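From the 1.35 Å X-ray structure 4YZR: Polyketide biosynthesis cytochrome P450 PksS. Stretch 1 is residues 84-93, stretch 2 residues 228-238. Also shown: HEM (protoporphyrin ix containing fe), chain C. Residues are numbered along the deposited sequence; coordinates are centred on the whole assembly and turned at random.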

# COMPACT_ATOMS: atom_id res chain seq x y z
N ILE A 84 6.09 -22.63 0.52
CA ILE A 84 5.75 -21.24 0.64
C ILE A 84 5.45 -20.68 -0.76
O ILE A 84 5.52 -19.50 -1.02
CB ILE A 84 6.84 -20.52 1.42
CG1 ILE A 84 8.23 -20.88 0.84
CG2 ILE A 84 6.74 -20.95 2.88
CD1 ILE A 84 9.35 -20.04 1.38
N ASP A 85 5.02 -21.55 -1.68
CA ASP A 85 4.63 -21.09 -2.98
C ASP A 85 3.33 -20.24 -2.96
O ASP A 85 3.08 -19.45 -3.88
CB ASP A 85 4.51 -22.22 -3.99
CG ASP A 85 3.64 -23.36 -3.50
OD1 ASP A 85 3.14 -23.30 -2.33
OD2 ASP A 85 3.52 -24.34 -4.27
N PHE A 86 2.57 -20.31 -1.86
CA PHE A 86 1.42 -19.44 -1.67
C PHE A 86 1.80 -17.97 -1.87
O PHE A 86 0.95 -17.16 -2.27
CB PHE A 86 0.70 -19.74 -0.34
CG PHE A 86 1.43 -19.25 0.88
CD1 PHE A 86 1.28 -17.95 1.31
CD2 PHE A 86 2.30 -20.09 1.59
CE1 PHE A 86 1.96 -17.49 2.35
CE2 PHE A 86 3.01 -19.59 2.67
CZ PHE A 86 2.84 -18.28 3.07
N VAL A 87 3.02 -17.54 -1.56
CA VAL A 87 3.42 -16.16 -1.63
C VAL A 87 3.38 -15.56 -3.02
O VAL A 87 3.21 -14.36 -3.14
CB VAL A 87 4.86 -15.92 -1.07
CG1 VAL A 87 5.51 -14.59 -1.37
CG2 VAL A 87 4.88 -16.16 0.37
N SER A 88 3.56 -16.38 -4.02
CA SER A 88 3.55 -15.81 -5.37
C SER A 88 2.32 -16.26 -6.19
O SER A 88 2.27 -15.97 -7.38
CB SER A 88 4.86 -16.17 -6.07
OG SER A 88 4.86 -17.55 -6.23
N ASP A 89 1.31 -16.86 -5.56
CA ASP A 89 0.15 -17.37 -6.21
C ASP A 89 -1.17 -16.59 -5.86
O ASP A 89 -2.24 -17.03 -6.19
CB ASP A 89 -0.05 -18.79 -5.74
CG ASP A 89 -0.63 -19.64 -6.72
OD1 ASP A 89 -0.16 -19.61 -7.89
OD2 ASP A 89 -1.53 -20.42 -6.33
N HIS A 90 -1.03 -15.50 -5.16
CA HIS A 90 -2.20 -14.67 -4.87
C HIS A 90 -2.72 -13.96 -6.13
O HIS A 90 -2.13 -13.98 -7.19
CB HIS A 90 -1.85 -13.68 -3.78
CG HIS A 90 -0.68 -12.83 -4.11
ND1 HIS A 90 -0.72 -11.87 -5.08
CD2 HIS A 90 0.59 -12.84 -3.68
CE1 HIS A 90 0.46 -11.33 -5.25
NE2 HIS A 90 1.28 -11.91 -4.40
N MET A 91 -3.88 -13.38 -5.99
CA MET A 91 -4.58 -12.84 -7.12
C MET A 91 -3.89 -11.72 -7.82
O MET A 91 -4.26 -11.42 -8.98
CB MET A 91 -6.00 -12.45 -6.78
CG MET A 91 -6.17 -11.34 -5.90
SD MET A 91 -8.00 -11.31 -5.58
CE MET A 91 -8.48 -9.84 -6.27
N LEU A 92 -3.01 -10.99 -7.15
CA LEU A 92 -2.33 -9.91 -7.79
C LEU A 92 -1.27 -10.44 -8.78
O LEU A 92 -0.77 -9.70 -9.61
CB LEU A 92 -1.83 -9.01 -6.64
CG LEU A 92 -1.14 -7.74 -7.11
CD1 LEU A 92 -1.93 -6.79 -8.02
CD2 LEU A 92 -0.73 -6.92 -5.83
N ALA A 93 -0.98 -11.73 -8.71
CA ALA A 93 -0.10 -12.43 -9.61
C ALA A 93 -0.91 -13.29 -10.58
O ALA A 93 -0.35 -14.22 -11.21
CB ALA A 93 0.94 -13.23 -8.85
N GLU A 228 -7.54 -24.56 0.32
CA GLU A 228 -6.64 -24.27 1.44
C GLU A 228 -5.50 -23.35 0.96
O GLU A 228 -5.25 -22.30 1.59
CB GLU A 228 -6.10 -25.59 2.08
CG GLU A 228 -5.26 -25.39 3.30
CD GLU A 228 -6.04 -25.33 4.61
OE1 GLU A 228 -7.31 -25.61 4.63
OE2 GLU A 228 -5.37 -25.05 5.66
N LYS A 229 -4.79 -23.68 -0.10
CA LYS A 229 -3.66 -22.89 -0.59
C LYS A 229 -4.10 -21.48 -1.04
O LYS A 229 -3.37 -20.47 -0.83
CB LYS A 229 -2.96 -23.56 -1.77
CG LYS A 229 -1.78 -22.82 -2.27
CD LYS A 229 -0.93 -23.67 -3.20
CE LYS A 229 -0.17 -22.71 -4.09
NZ LYS A 229 0.56 -23.47 -5.14
N GLU A 230 -5.30 -21.40 -1.66
CA GLU A 230 -5.87 -20.11 -2.10
C GLU A 230 -6.15 -19.25 -0.85
O GLU A 230 -5.93 -18.02 -0.90
CB GLU A 230 -7.12 -20.27 -2.92
CG GLU A 230 -6.81 -20.83 -4.28
CD GLU A 230 -7.96 -21.13 -5.15
OE1 GLU A 230 -7.80 -20.96 -6.43
OE2 GLU A 230 -9.04 -21.43 -4.62
N LEU A 231 -6.59 -19.84 0.25
CA LEU A 231 -6.76 -19.09 1.49
C LEU A 231 -5.43 -18.60 2.00
O LEU A 231 -5.35 -17.41 2.43
CB LEU A 231 -7.42 -19.98 2.52
CG LEU A 231 -8.85 -20.29 2.31
CD1 LEU A 231 -9.32 -21.51 3.13
CD2 LEU A 231 -9.79 -19.12 2.57
N TYR A 232 -4.39 -19.40 2.00
CA TYR A 232 -3.09 -18.91 2.44
C TYR A 232 -2.69 -17.71 1.60
O TYR A 232 -2.21 -16.71 2.13
CB TYR A 232 -1.99 -19.97 2.30
CG TYR A 232 -2.26 -21.25 3.07
CD1 TYR A 232 -3.12 -21.31 4.17
CD2 TYR A 232 -1.63 -22.43 2.70
CE1 TYR A 232 -3.34 -22.53 4.90
CE2 TYR A 232 -1.87 -23.59 3.43
CZ TYR A 232 -2.69 -23.60 4.48
OH TYR A 232 -2.92 -24.78 5.14
N SER A 233 -2.78 -17.83 0.29
CA SER A 233 -2.37 -16.75 -0.60
C SER A 233 -3.16 -15.47 -0.37
O SER A 233 -2.59 -14.33 -0.34
CB SER A 233 -2.50 -17.14 -2.12
OG SER A 233 -1.63 -18.16 -2.41
N MET A 234 -4.47 -15.60 -0.20
CA MET A 234 -5.35 -14.50 -0.05
C MET A 234 -5.06 -13.79 1.27
O MET A 234 -4.98 -12.57 1.33
CB MET A 234 -6.78 -14.89 -0.19
CG MET A 234 -7.75 -13.72 -0.27
SD MET A 234 -7.79 -12.87 -1.78
CE MET A 234 -8.68 -14.01 -2.84
N LEU A 235 -4.98 -14.57 2.35
CA LEU A 235 -4.76 -13.95 3.68
C LEU A 235 -3.38 -13.34 3.73
O LEU A 235 -3.19 -12.26 4.33
CB LEU A 235 -4.93 -15.01 4.74
CG LEU A 235 -6.39 -15.38 4.90
CD1 LEU A 235 -6.43 -16.59 5.84
CD2 LEU A 235 -7.22 -14.26 5.45
N PHE A 236 -2.38 -13.95 3.11
CA PHE A 236 -1.06 -13.38 2.99
C PHE A 236 -1.13 -11.98 2.34
O PHE A 236 -0.65 -10.97 2.87
CB PHE A 236 -0.11 -14.26 2.23
CG PHE A 236 1.24 -13.64 1.94
CD1 PHE A 236 2.18 -13.47 2.94
CD2 PHE A 236 1.51 -13.19 0.66
CE1 PHE A 236 3.40 -12.84 2.65
CE2 PHE A 236 2.75 -12.59 0.38
CZ PHE A 236 3.62 -12.39 1.39
N LEU A 237 -1.79 -11.93 1.19
CA LEU A 237 -1.86 -10.67 0.45
C LEU A 237 -2.57 -9.58 1.26
O LEU A 237 -2.18 -8.44 1.36
CB LEU A 237 -2.59 -10.90 -0.87
CG LEU A 237 -2.75 -9.61 -1.72
CD1 LEU A 237 -1.44 -8.89 -1.99
CD2 LEU A 237 -3.54 -10.17 -2.93
N LEU A 238 -3.71 -9.95 1.89
CA LEU A 238 -4.48 -8.99 2.65
C LEU A 238 -3.74 -8.42 3.87
O LEU A 238 -3.74 -7.24 4.20
CB LEU A 238 -5.78 -9.58 3.12
CG LEU A 238 -6.79 -9.91 2.01
CD1 LEU A 238 -7.94 -10.74 2.52
CD2 LEU A 238 -7.34 -8.69 1.30
CHA HEM C . -3.85 -3.83 -4.89
CHB HEM C . -2.31 0.41 -3.15
CHC HEM C . -4.18 -0.71 1.20
CHD HEM C . -5.55 -4.97 -0.53
C1A HEM C . -3.25 -2.60 -4.80
C2A HEM C . -2.61 -1.82 -5.87
C3A HEM C . -2.14 -0.71 -5.36
C4A HEM C . -2.56 -0.66 -3.96
CMA HEM C . -1.32 0.32 -6.04
CAA HEM C . -2.38 -2.35 -7.29
CBA HEM C . -1.11 -3.05 -7.44
CGA HEM C . -0.72 -3.60 -8.88
O1A HEM C . 0.48 -4.04 -8.93
O2A HEM C . -1.56 -3.46 -9.69
C1B HEM C . -2.68 0.47 -1.81
C2B HEM C . -2.49 1.58 -0.94
C3B HEM C . -3.00 1.31 0.29
C4B HEM C . -3.53 -0.04 0.18
CMB HEM C . -1.85 2.81 -1.39
CAB HEM C . -3.05 2.08 1.52
CBB HEM C . -2.95 3.36 1.52
C1C HEM C . -4.76 -1.95 1.15
C2C HEM C . -5.42 -2.65 2.18
C3C HEM C . -5.82 -3.90 1.69
C4C HEM C . -5.35 -3.94 0.34
CMC HEM C . -5.73 -2.00 3.50
CAC HEM C . -6.54 -4.96 2.37
CBC HEM C . -6.49 -5.16 3.64
C1D HEM C . -5.20 -5.07 -1.86
C2D HEM C . -5.40 -6.25 -2.67
C3D HEM C . -4.94 -5.90 -3.91
C4D HEM C . -4.46 -4.51 -3.86
CMD HEM C . -6.08 -7.54 -2.27
CAD HEM C . -4.95 -6.74 -5.16
CBD HEM C . -6.19 -6.57 -5.97
CGD HEM C . -6.33 -7.49 -7.22
O1D HEM C . -5.28 -8.01 -7.62
O2D HEM C . -7.46 -7.55 -7.73
NA HEM C . -3.27 -1.80 -3.70
NB HEM C . -3.36 -0.49 -1.10
NC HEM C . -4.76 -2.74 0.04
ND HEM C . -4.62 -4.04 -2.56
FE HEM C . -4.07 -2.25 -1.85
O HOH W 1 -3.04 -20.09 -4.09

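Residues 228-238 form a continuous helix, and residues 84-93 lie along it as an irregular chain of two short 3-10 segments, 85-87 and 91-92, joined by a turn. The backbones come nearest at His90 and Ser233, whose CA atoms are 4.8 Å apart; the contact there is tight, with His90 CB 3.6 Å from Ser233 O and 3.9 Å from Ser233 CB. Together the stretches bury 661 Å², and the largest shares belong to Phe86, Phe236 and Lys229.

Phe86 points toward the helix and lies across successive turns of it. Its CG sits 3.8 Å from CB of Tyr232, and its CE1 lies 3.8 Å from CB of Phe236. An apolar ring suits this buried place, since it can fill the space between the CB atoms of Tyr232 and Phe236 while asking for no polar partner. The edge of Phe86 is directed toward the face of Phe236 in an offset aromatic pair, with planes at 79° and centroids 5.8 Å apart; such geometry brings the slightly positive ring hydrogens toward the electron-rich face of the partner. The backbone of Phe86 is also held: Ser233 OG donates a hydrogen bond to Phe86 O at 2.8 Å, so the serine supplies a compact polar anchor beside the Phe86 ring.

Phe236, chi1 in the t well, reaches back toward stretch 1. Val87 CG2 stands 4.2 Å from the centroid of the Phe236 ring and only 14° off its normal, a CH-pi contact in which one methyl of the branched valine side chain sits over the face. The other methyl, Val87 CG1, meets Phe236 CE2 at 3.8 Å, while His90 CD2 approaches the ring's edge.

Lys229 starts sideways, but its extended chain, all four chi angles t, carries the ammonium group to two acids. Lys229 NZ forms a salt bridge with Asp85 OD2 at 3.2 Å, including a weak hydrogen bond, and a long one with Asp89 OD2 at 3.9 Å. One positive charge thus answers two carboxylates on the same stretch. Water 1 extends the polar patch: the oxygen of water 1 donates to Asp89 OD2 at 2.7 Å and to Ser233 OG at 2.9 Å.

Farther along the helix, Leu237 and Met234 continue the apolar contact. Leu237 places CD1 over one face of the His90 imidazole, and its CD2 lies 4.1 Å from Met91 CG and 4.2 Å from Leu92 CB. Met91 SD touches Met234 CE at 3.9 Å, two flexible thioethers filling space together. This end also borders the heme of the P450: Leu237 CD2 lies 3.7 Å from HEM CMD, and Met91 CE comes within 2.9 Å of HEM O2D.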